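Local atomic coordinates of iminosuccinate reductase (Paracoccus denitrificans, PDB entry 6RQA), a protein that catalyses the NADH-dependent reduction of iminosuccinate to L-aspartate, regenerating the amino donor of the beta-hydroxyaspartate cycle used in glyoxylate assimilation. Residues E37-S49 with L130-Y142. Numbering follows the deposited sequence.
Sequences EAAFEAIEAVFAS and LRTAAASAVSIKY. With NAD (nicotinamide-adenine-dinucleotide), chain C.
Glu44 OE1 takes two hydrogen bonds from the C-terminal end of segment 130-142. Lys141 NZ, 3.0 Å from OE1, approaches on the syn lone pair and makes a salt bridge, while Tyr142 OH, 2.9 Å from the same OE1, comes in from above the carboxylate plane, so the two donors do not compete for one direction. In Glu44, CG points opposite the backbone N (chi1 167°), and the extended chain beyond it carries the carboxylate to Lys141 and Tyr142, a reach that suits glutamate to span the gap between the helices. Lysine suits its exposed position because its long, extended chain runs past the edge of the Phe40 ring, with Lys141 CD 3.6 Å from Phe40 CZ, before its amine meets the carboxylate.

Inward the contact turns apolar. Phe40 is a knob among Ala134, Ala137, Val138 and Lys141; its ring presents an edge to the backbone of Ala137, and Val138 CG2 makes an off-centre CH-pi contact 4.1 Å from the ring centroid. Val138 in turn fits among Phe40, Ile43, Glu44 and Phe47. The CG1-CD1 branch of Ile43 meets Ala134 CB (3.6 Å from CG1) and Arg131 CB, and its CG2 packs against Ala135. Small Ala134, Ala135 and Ala137, with Ala39 packed on Ala134, let the axes approach to 8.5 Å, crossing at -67°.

Only the base of Arg131 joins this packing. Its chain bends at chi2 (86°) and leads the guanidinium away to a salt bridge with Asp319, with an edge toward the nicotinamide amide oxygen of the bound NAD. Helix 316-333 touches Phe47, Arg131 and Ala135, helix 158-170 packs on Phe40 and Ala133, and helix 291-295 meets Glu44 and Tyr142. In the chain, helix 125-143 follows strand 118-123 of the mixed sheet and precedes strand 150-154 of the parallel, NAD-binding sheet.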
# COMPACT_ATOMS: atom_id res chain seq x y z
N GLU A 37 -25.29 11.98 7.89
CA GLU A 37 -26.16 10.80 7.86
C GLU A 37 -25.66 9.77 6.85
O GLU A 37 -25.68 8.57 7.12
CB GLU A 37 -27.59 11.21 7.53
CG GLU A 37 -28.20 12.22 8.49
CD GLU A 37 -27.99 13.66 8.05
OE1 GLU A 37 -27.04 13.92 7.29
OE2 GLU A 37 -28.79 14.53 8.45
N ALA A 38 -25.21 10.23 5.68
CA ALA A 38 -24.70 9.30 4.67
C ALA A 38 -23.42 8.62 5.14
O ALA A 38 -23.23 7.42 4.91
CB ALA A 38 -24.46 10.04 3.35
N ALA A 39 -22.52 9.37 5.78
CA ALA A 39 -21.33 8.76 6.36
C ALA A 39 -21.68 7.80 7.48
O ALA A 39 -21.01 6.79 7.66
CB ALA A 39 -20.37 9.84 6.86
N PHE A 40 -22.74 8.10 8.24
CA PHE A 40 -23.14 7.23 9.33
C PHE A 40 -23.64 5.88 8.80
O PHE A 40 -23.27 4.83 9.32
CB PHE A 40 -24.22 7.90 10.18
CG PHE A 40 -24.64 7.10 11.38
CD1 PHE A 40 -23.98 7.25 12.59
CD2 PHE A 40 -25.69 6.20 11.30
CE1 PHE A 40 -24.36 6.52 13.70
CE2 PHE A 40 -26.07 5.46 12.40
CZ PHE A 40 -25.41 5.62 13.60
N GLU A 41 -24.47 5.91 7.76
CA GLU A 41 -25.02 4.67 7.22
C GLU A 41 -23.93 3.79 6.62
O GLU A 41 -24.00 2.56 6.71
CB GLU A 41 -26.09 4.98 6.18
CG GLU A 41 -27.30 5.73 6.71
CD GLU A 41 -28.35 5.98 5.65
OE1 GLU A 41 -29.48 6.36 6.01
OE2 GLU A 41 -28.04 5.80 4.45
N ALA A 42 -22.92 4.41 6.01
CA ALA A 42 -21.84 3.63 5.41
C ALA A 42 -20.99 2.96 6.49
O ALA A 42 -20.68 1.77 6.40
CB ALA A 42 -20.97 4.52 4.52
N ILE A 43 -20.62 3.72 7.52
CA ILE A 43 -19.73 3.19 8.55
C ILE A 43 -20.46 2.18 9.43
O ILE A 43 -19.87 1.17 9.86
CB ILE A 43 -19.13 4.34 9.37
CG1 ILE A 43 -18.32 5.27 8.46
CG2 ILE A 43 -18.26 3.81 10.50
CD1 ILE A 43 -17.34 4.54 7.57
N GLU A 44 -21.74 2.42 9.72
CA GLU A 44 -22.51 1.46 10.49
C GLU A 44 -22.58 0.12 9.79
O GLU A 44 -22.40 -0.93 10.42
CB GLU A 44 -23.92 2.01 10.75
CG GLU A 44 -24.90 0.98 11.27
CD GLU A 44 -26.27 1.57 11.55
OE1 GLU A 44 -26.61 1.76 12.74
OE2 GLU A 44 -27.00 1.86 10.58
N ALA A 45 -22.83 0.13 8.47
CA ALA A 45 -22.87 -1.12 7.72
C ALA A 45 -21.51 -1.80 7.68
O ALA A 45 -21.44 -3.04 7.67
CB ALA A 45 -23.37 -0.86 6.30
N VAL A 46 -20.42 -1.03 7.67
CA VAL A 46 -19.09 -1.63 7.59
C VAL A 46 -18.73 -2.31 8.90
O VAL A 46 -18.06 -3.35 8.91
CB VAL A 46 -18.05 -0.57 7.17
CG1 VAL A 46 -16.88 -0.53 8.15
CG2 VAL A 46 -17.55 -0.85 5.77
N PHE A 47 -19.16 -1.74 10.03
CA PHE A 47 -18.94 -2.41 11.31
C PHE A 47 -19.66 -3.74 11.37
O PHE A 47 -19.13 -4.72 11.90
CB PHE A 47 -19.40 -1.50 12.46
CG PHE A 47 -18.34 -0.55 12.94
CD1 PHE A 47 -17.32 -1.00 13.77
CD2 PHE A 47 -18.36 0.79 12.59
CE1 PHE A 47 -16.34 -0.14 14.22
CE2 PHE A 47 -17.38 1.65 13.04
CZ PHE A 47 -16.38 1.19 13.86
N ALA A 48 -20.87 -3.81 10.81
CA ALA A 48 -21.61 -5.07 10.80
C ALA A 48 -20.95 -6.09 9.88
O ALA A 48 -20.89 -7.28 10.20
CB ALA A 48 -23.06 -4.82 10.38
N SER A 49 -20.45 -5.64 8.72
CA SER A 49 -19.80 -6.56 7.79
C SER A 49 -18.52 -7.14 8.39
O SER A 49 -18.21 -8.31 8.16
CB SER A 49 -19.49 -5.84 6.48
OG SER A 49 -20.68 -5.38 5.86
N LEU A 130 -14.81 12.69 8.29
CA LEU A 130 -16.22 12.30 8.29
C LEU A 130 -16.40 10.87 8.81
O LEU A 130 -17.25 10.62 9.68
CB LEU A 130 -16.81 12.45 6.89
CG LEU A 130 -17.06 13.88 6.44
CD1 LEU A 130 -17.60 13.90 5.02
CD2 LEU A 130 -18.01 14.59 7.39
N ARG A 131 -15.63 9.92 8.28
CA ARG A 131 -15.80 8.53 8.72
C ARG A 131 -15.32 8.35 10.16
O ARG A 131 -15.84 7.48 10.87
CB ARG A 131 -15.08 7.56 7.78
CG ARG A 131 -13.58 7.78 7.58
CD ARG A 131 -12.74 7.09 8.64
NE ARG A 131 -11.37 6.84 8.18
CZ ARG A 131 -10.37 6.51 8.98
NH1 ARG A 131 -9.16 6.30 8.47
NH2 ARG A 131 -10.57 6.39 10.28
N THR A 132 -14.35 9.15 10.60
CA THR A 132 -13.93 9.10 12.00
C THR A 132 -15.05 9.58 12.91
O THR A 132 -15.32 8.97 13.95
CB THR A 132 -12.67 9.94 12.21
OG1 THR A 132 -11.66 9.53 11.28
CG2 THR A 132 -12.14 9.76 13.62
N ALA A 133 -15.72 10.67 12.53
CA ALA A 133 -16.86 11.14 13.29
C ALA A 133 -18.02 10.16 13.20
O ALA A 133 -18.77 9.97 14.17
CB ALA A 133 -17.29 12.52 12.80
N ALA A 134 -18.18 9.51 12.05
CA ALA A 134 -19.24 8.51 11.91
C ALA A 134 -18.98 7.31 12.80
O ALA A 134 -19.91 6.78 13.42
CB ALA A 134 -19.37 8.09 10.45
N ALA A 135 -17.72 6.87 12.89
CA ALA A 135 -17.39 5.73 13.74
C ALA A 135 -17.73 6.02 15.20
O ALA A 135 -18.29 5.17 15.90
CB ALA A 135 -15.91 5.37 13.60
N SER A 136 -17.40 7.23 15.68
CA SER A 136 -17.75 7.59 17.04
C SER A 136 -19.26 7.67 17.24
O SER A 136 -19.77 7.31 18.30
CB SER A 136 -17.09 8.93 17.41
OG SER A 136 -17.42 9.31 18.73
N ALA A 137 -19.98 8.13 16.21
CA ALA A 137 -21.44 8.22 16.33
C ALA A 137 -22.09 6.85 16.36
O ALA A 137 -23.12 6.67 17.03
CB ALA A 137 -22.00 9.05 15.17
N VAL A 138 -21.51 5.86 15.67
CA VAL A 138 -22.05 4.51 15.72
C VAL A 138 -21.93 3.94 17.12
O VAL A 138 -22.87 3.32 17.64
CB VAL A 138 -21.34 3.61 14.68
CG1 VAL A 138 -21.75 2.16 14.86
CG2 VAL A 138 -21.67 4.08 13.27
N SER A 139 -20.77 4.13 17.76
CA SER A 139 -20.60 3.67 19.14
C SER A 139 -21.57 4.37 20.08
O SER A 139 -22.03 3.76 21.05
CB SER A 139 -19.16 3.90 19.60
OG SER A 139 -18.90 5.28 19.79
N ILE A 140 -21.89 5.64 19.82
CA ILE A 140 -22.86 6.34 20.64
C ILE A 140 -24.24 5.71 20.50
O ILE A 140 -24.92 5.42 21.49
CB ILE A 140 -22.89 7.84 20.28
CG1 ILE A 140 -21.58 8.51 20.67
CG2 ILE A 140 -24.07 8.53 20.95
CD1 ILE A 140 -21.52 9.98 20.31
N LYS A 141 -24.67 5.46 19.26
CA LYS A 141 -25.99 4.90 19.03
C LYS A 141 -26.17 3.55 19.72
O LYS A 141 -27.28 3.23 20.17
CB LYS A 141 -26.25 4.76 17.53
CG LYS A 141 -27.61 4.18 17.18
CD LYS A 141 -27.73 3.92 15.69
CE LYS A 141 -29.05 3.24 15.35
NZ LYS A 141 -29.15 2.95 13.89
N TYR A 142 -25.10 2.76 19.83
CA TYR A 142 -25.21 1.40 20.35
C TYR A 142 -24.67 1.22 21.76
O TYR A 142 -24.88 0.15 22.34
CB TYR A 142 -24.49 0.42 19.41
CG TYR A 142 -25.20 0.19 18.09
CD1 TYR A 142 -26.23 -0.74 17.99
CD2 TYR A 142 -24.85 0.90 16.95
CE1 TYR A 142 -26.89 -0.95 16.79
CE2 TYR A 142 -25.50 0.69 15.75
CZ TYR A 142 -26.52 -0.23 15.67
OH TYR A 142 -27.17 -0.44 14.48
PA NAD C . -5.28 18.66 15.80
O1A NAD C . -3.80 18.76 16.04
O2A NAD C . -6.21 19.52 15.00
O5B NAD C . -5.82 19.00 17.41
C5B NAD C . -4.97 18.33 18.26
C4B NAD C . -5.45 18.53 19.68
O4B NAD C . -4.69 17.70 20.53
C3B NAD C . -5.11 19.98 20.02
O3B NAD C . -6.24 20.71 19.67
C2B NAD C . -4.90 19.91 21.53
O2B NAD C . -6.08 20.04 22.24
C1B NAD C . -4.40 18.42 21.73
N9A NAD C . -2.94 18.36 21.89
C8A NAD C . -1.91 18.77 21.03
N7A NAD C . -0.70 18.55 21.53
C5A NAD C . -0.93 17.96 22.78
C6A NAD C . -0.07 17.49 23.80
N6A NAD C . 1.28 17.59 23.64
N1A NAD C . -0.58 16.95 24.96
C2A NAD C . -1.95 16.90 25.05
N3A NAD C . -2.89 17.30 24.17
C4A NAD C . -2.33 17.83 23.03
O3 NAD C . -5.35 17.06 15.56
PN NAD C . -6.66 16.54 14.83
O1N NAD C . -8.02 17.03 15.26
O2N NAD C . -6.11 16.29 13.47
O5D NAD C . -6.83 14.83 15.30
C5D NAD C . -6.39 14.74 16.59
C4D NAD C . -6.13 13.29 16.90
O4D NAD C . -7.10 12.49 16.19
C3D NAD C . -4.73 12.93 16.30
O3D NAD C . -4.04 12.29 17.31
C2D NAD C . -5.08 11.97 15.15
O2D NAD C . -4.22 10.89 15.03
C1D NAD C . -6.41 11.39 15.70
N1N NAD C . -7.22 10.81 14.56
C2N NAD C . -7.85 9.63 14.81
C3N NAD C . -8.61 9.03 13.81
C7N NAD C . -9.26 7.74 14.18
O7N NAD C . -9.95 7.11 13.38
N7N NAD C . -9.05 7.28 15.46
C4N NAD C . -8.72 9.65 12.57
C5N NAD C . -8.07 10.85 12.34
C6N NAD C . -7.31 11.44 13.35